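Local coordinates for protein endonuclease III (PDB 1ORN) that probably excises damaged pyrimidine bases from DNA and cuts the strand at the resulting site, as an iron-sulfur DNA glycosylase of base excision repair, at residues I171-K174 against E175-S178; S178-H181 against H182-F186. All blocks are in the same frame, centred on the assembly; numbering follows the deposited sequence.

Contacts 1 and 2 follow one another directly along the chain, and their centres lie about 10 Å apart. Contact 1 takes the loop after helix 161-171 and turns it into the start of helix 177-191; contact 2 is the next stretch of that helix. Ser-178 belongs to both. The two also meet through side chains, CD1 of Ile-172 packing on CG2 of Thr-180 at 3.3 Å, while Leu-14 of helix 7-20 touches both of these residues. Helix 177-191 then leads from this surface entry past helix 143-152 to Phe-187 and Cys-192 of the iron-sulfur cluster site, tying the interhelical turn to the cluster end of the protein.

Contact 1 (I171-K174 against E175-S178); sequences IIPK and EEWS
Trp-177 has CG anti to its own carbonyl carbon (chi1 -73°), which folds the indole back beside its backbone N and over the chain leading into helix 177-191, onto Ile-172 and Lys-174. Ile-172, where the chain leaves helix 161-171, has CG2 anti to its backbone N, and this methyl lies in the plane of the indole at its edge, 3.7 Å from CD1 of Trp-177. The same methyl meets CB of Glu-176, so a branched apolar side chain suits this buried position. The polar edge of the indole is used as well: NE1 of Trp-177 donates to O of Ile-172 at 2.7 Å (147° at the hydrogen), approaching from above the carbonyl plane. CA of Lys-174 lies over the five-membered ring, 3.4 Å from its centroid and only 9° off the ring normal, a CH-pi contact made by the backbone carbon. Two overlapping type I turns lead into the helix, closed by Glu-176 N to Pro-173 O at 2.6 Å and Trp-177 N to Lys-174 O at 3.3 Å. Water 1 bridges Lys-174 O and Ser-178 N, four residues apart, where helix 177-191 begins, donating to the first and accepting from the second, each at 3.0 Å. On the exposed side, the bent chains of Lys-174 and Glu-175 bring NZ and OE2 to 3.3 Å in a weak salt bridge. A leucine in place of Trp-177, which also touches Pro-137 and Ile-139, has no N-H for the Ile-172 carbonyl and no ring face for CA of Lys-174, and would probably leave the link between the two helices less firmly held. The Trp-177 indole is thus both N-H donor and apolar surface, whereas the salt bridge lies among exposed residues and its one polar contact is long.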
loop_
_atom_site.group_PDB
_atom_site.type_symbol
_atom_site.label_atom_id
_atom_site.label_comp_id
_atom_site.label_asym_id
_atom_site.label_seq_id
_atom_site.Cartn_x
_atom_site.Cartn_y
_atom_site.Cartn_z
ATOM N N ILE C 171 -13.629 -4.841 12.497
ATOM C CA ILE C 171 -12.996 -4.999 13.804
ATOM C C ILE C 171 -12.383 -3.703 14.327
ATOM O O ILE C 171 -12.301 -3.493 15.539
ATOM C CB ILE C 171 -11.879 -6.076 13.759
ATOM C CG1 ILE C 171 -12.437 -7.396 13.223
ATOM C CG2 ILE C 171 -11.286 -6.273 15.148
ATOM C CD1 ILE C 171 -13.599 -7.957 14.025
ATOM N N ILE C 172 -11.962 -2.835 13.411
ATOM C CA ILE C 172 -11.321 -1.577 13.786
ATOM C C ILE C 172 -12.192 -0.341 13.588
ATOM O O ILE C 172 -12.872 -0.200 12.571
ATOM C CB ILE C 172 -10.025 -1.363 12.970
ATOM C CG1 ILE C 172 -9.103 -2.571 13.134
ATOM C CG2 ILE C 172 -9.327 -0.088 13.417
ATOM C CD1 ILE C 172 -7.934 -2.568 12.187
ATOM N N PRO C 173 -12.183 0.574 14.569
ATOM C CA PRO C 173 -12.976 1.799 14.467
ATOM C C PRO C 173 -12.476 2.594 13.263
ATOM O O PRO C 173 -11.271 2.759 13.080
ATOM C CB PRO C 173 -12.684 2.508 15.789
ATOM C CG PRO C 173 -12.484 1.371 16.731
ATOM C CD PRO C 173 -11.615 0.432 15.922
ATOM N N LYS C 174 -13.409 3.068 12.448
ATOM C CA LYS C 174 -13.090 3.836 11.251
ATOM C C LYS C 174 -12.020 4.900 11.502
ATOM O O LYS C 174 -11.171 5.155 10.644
ATOM C CB LYS C 174 -14.375 4.475 10.716
ATOM C CG LYS C 174 -14.195 5.434 9.555
ATOM C CD LYS C 174 -15.511 5.649 8.809
ATOM C CE LYS C 174 -16.666 5.986 9.747
ATOM N NZ LYS C 174 -16.452 7.252 10.499
ATOM N N GLU C 175 -12.050 5.503 12.685
ATOM C CA GLU C 175 -11.089 6.539 13.041
ATOM C C GLU C 175 -9.655 6.022 13.128
ATOM O O GLU C 175 -8.704 6.804 13.051
ATOM C CB GLU C 175 -11.471 7.175 14.382
ATOM C CG GLU C 175 -12.871 7.780 14.425
ATOM C CD GLU C 175 -13.970 6.741 14.284
ATOM O OE1 GLU C 175 -13.960 5.750 15.048
ATOM O OE2 GLU C 175 -14.849 6.919 13.413
ATOM N N GLU C 176 -9.500 4.710 13.284
ATOM C CA GLU C 176 -8.173 4.114 13.403
ATOM C C GLU C 176 -7.733 3.299 12.189
ATOM O O GLU C 176 -6.671 2.681 12.215
ATOM C CB GLU C 176 -8.111 3.202 14.629
ATOM C CG GLU C 176 -8.619 3.815 15.919
ATOM C CD GLU C 176 -8.547 2.832 17.074
ATOM O OE1 GLU C 176 -9.090 3.137 18.160
ATOM O OE2 GLU C 176 -7.942 1.751 16.895
ATOM N N TRP C 177 -8.542 3.282 11.135
ATOM C CA TRP C 177 -8.201 2.509 9.944
ATOM C C TRP C 177 -6.856 2.843 9.326
ATOM O O TRP C 177 -6.038 1.957 9.100
ATOM C CB TRP C 177 -9.271 2.678 8.873
ATOM C CG TRP C 177 -10.534 1.957 9.167
ATOM C CD1 TRP C 177 -10.805 1.183 10.257
ATOM C CD2 TRP C 177 -11.713 1.945 8.358
ATOM N NE1 TRP C 177 -12.084 0.689 10.179
ATOM C CE2 TRP C 177 -12.665 1.141 9.023
ATOM C CE3 TRP C 177 -12.060 2.536 7.135
ATOM C CZ2 TRP C 177 -13.943 0.915 8.509
ATOM C CZ3 TRP C 177 -13.335 2.311 6.621
ATOM C CH2 TRP C 177 -14.259 1.505 7.312
ATOM N N SER C 178 -6.634 4.120 9.041
ATOM C CA SER C 178 -5.387 4.539 8.414
ATOM C C SER C 178 -4.113 4.195 9.182
ATOM O O SER C 178 -3.174 3.646 8.607
ATOM C CB SER C 178 -5.436 6.038 8.116
ATOM O OG SER C 178 -6.488 6.323 7.209
HETATM O O HOH W 1 -8.521 6.275 9.839
#

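Contact 2 (S178-H181 against H182-F186); sequences SITH and HRMIF
His-181 and Ile-185, like Ile-179 and Arg-183, meet one turn apart on an alpha helix, whose i to i+4 backbone bonds run in unbroken sequence: His-182 N to Ser-178 O (3.3 Å), Arg-183 N to Ile-179 O, Met-184 N to Thr-180 O and Ile-185 N to His-181 O. Ring contacts come next. A chi1 of 158° turns CG of His-181 away from the backbone N and beside the carbonyl carbon; the imidazole stands out from the helix, tilted a little toward its C-terminal end, and CG1 of Ile-185 lies over its face, 4.3 Å from the ring centroid. The neighbouring imidazole of His-182 meets it obliquely, with planes at 57° and CD2 of His-181 over one face of the His-182 ring. A flat ring suits His-181 because it offers a face to the Ile-185 chain; Val-145 of helix 143-152 touches both. Apolar packing continues inward, where the flexible, buried Met-184 fits between helix 7-20 and helix 143-152. On another flank the Arg-183 chain, extended from CG to NE, lays its guanidinium across Ile-179; NE is buried without a polar partner, and CG1 of Ile-179 sits over one face of the guanidinium, 3.4 Å from NE of Arg-183.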
loop_
_atom_site.group_PDB
_atom_site.type_symbol
_atom_site.label_atom_id
_atom_site.label_comp_id
_atom_site.label_asym_id
_atom_site.label_seq_id
_atom_site.Cartn_x
_atom_site.Cartn_y
_atom_site.Cartn_z
ATOM N N SER C 178 -6.634 4.120 9.041
ATOM C CA SER C 178 -5.387 4.539 8.414
ATOM C C SER C 178 -4.113 4.195 9.182
ATOM O O SER C 178 -3.174 3.646 8.607
ATOM C CB SER C 178 -5.436 6.038 8.116
ATOM O OG SER C 178 -6.488 6.323 7.209
ATOM N N ILE C 179 -4.067 4.501 10.474
ATOM C CA ILE C 179 -2.860 4.207 11.238
ATOM C C ILE C 179 -2.654 2.709 11.473
ATOM O O ILE C 179 -1.520 2.234 11.514
ATOM C CB ILE C 179 -2.854 4.942 12.603
ATOM C CG1 ILE C 179 -1.479 4.802 13.254
ATOM C CG2 ILE C 179 -3.917 4.362 13.523
ATOM C CD1 ILE C 179 -0.349 5.352 12.414
ATOM N N THR C 180 -3.742 1.961 11.619
ATOM C CA THR C 180 -3.615 0.522 11.834
ATOM C C THR C 180 -3.019 -0.114 10.585
ATOM O O THR C 180 -2.200 -1.032 10.670
ATOM C CB THR C 180 -4.973 -0.126 12.145
ATOM O OG1 THR C 180 -5.529 0.481 13.316
ATOM C CG2 THR C 180 -4.799 -1.620 12.395
ATOM N N HIS C 181 -3.435 0.390 9.426
ATOM C CA HIS C 181 -2.935 -0.087 8.140
ATOM C C HIS C 181 -1.409 0.074 8.102
ATOM O O HIS C 181 -0.675 -0.863 7.783
ATOM C CB HIS C 181 -3.597 0.723 7.013
ATOM C CG HIS C 181 -2.830 0.729 5.727
ATOM N ND1 HIS C 181 -2.732 -0.374 4.908
ATOM C CD2 HIS C 181 -2.112 1.708 5.126
ATOM C CE1 HIS C 181 -1.988 -0.076 3.858
ATOM N NE2 HIS C 181 -1.597 1.181 3.966
ATOM N N HIS C 182 -0.936 1.270 8.440
ATOM C CA HIS C 182 0.498 1.534 8.442
ATOM C C HIS C 182 1.237 0.673 9.464
ATOM O O HIS C 182 2.333 0.186 9.190
ATOM C CB HIS C 182 0.746 3.022 8.696
ATOM C CG HIS C 182 0.367 3.892 7.536
ATOM N ND1 HIS C 182 -0.498 4.957 7.652
ATOM C CD2 HIS C 182 0.724 3.836 6.231
ATOM C CE1 HIS C 182 -0.658 5.522 6.467
ATOM N NE2 HIS C 182 0.072 4.860 5.588
ATOM N N ARG C 183 0.635 0.474 10.635
ATOM C CA ARG C 183 1.258 -0.348 11.665
ATOM C C ARG C 183 1.384 -1.793 11.190
ATOM O O ARG C 183 2.386 -2.456 11.461
ATOM C CB ARG C 183 0.447 -0.282 12.961
ATOM C CG ARG C 183 0.502 1.076 13.653
ATOM C CD ARG C 183 -0.501 1.144 14.797
ATOM N NE ARG C 183 -0.485 2.436 15.483
ATOM C CZ ARG C 183 -1.452 2.864 16.291
ATOM N NH1 ARG C 183 -2.514 2.103 16.516
ATOM N NH2 ARG C 183 -1.365 4.056 16.865
ATOM N N MET C 184 0.373 -2.279 10.472
ATOM C CA MET C 184 0.413 -3.641 9.958
ATOM C C MET C 184 1.483 -3.794 8.886
ATOM O O MET C 184 2.172 -4.814 8.828
ATOM C CB MET C 184 -0.956 -4.056 9.393
ATOM C CG MET C 184 -2.006 -4.334 10.466
ATOM S SD MET C 184 -3.526 -5.060 9.779
ATOM C CE MET C 184 -2.930 -6.691 9.360
ATOM N N ILE C 185 1.632 -2.779 8.042
ATOM C CA ILE C 185 2.636 -2.819 6.988
ATOM C C ILE C 185 4.036 -2.855 7.593
ATOM O O ILE C 185 4.897 -3.599 7.137
ATOM C CB ILE C 185 2.517 -1.604 6.047
ATOM C CG1 ILE C 185 1.270 -1.761 5.170
ATOM C CG2 ILE C 185 3.765 -1.489 5.175
ATOM C CD1 ILE C 185 1.084 -0.655 4.168
ATOM N N PHE C 186 4.260 -2.045 8.616
ATOM C CA PHE C 186 5.560 -2.027 9.270
ATOM C C PHE C 186 5.820 -3.366 9.951
ATOM O O PHE C 186 6.922 -3.900 9.883
ATOM C CB PHE C 186 5.625 -0.896 10.297
ATOM C CG PHE C 186 6.223 0.380 9.755
ATOM C CD1 PHE C 186 5.707 0.982 8.610
ATOM C CD2 PHE C 186 7.304 0.984 10.399
ATOM C CE1 PHE C 186 6.257 2.164 8.113
ATOM C CE2 PHE C 186 7.860 2.165 9.912
ATOM C CZ PHE C 186 7.337 2.757 8.769
#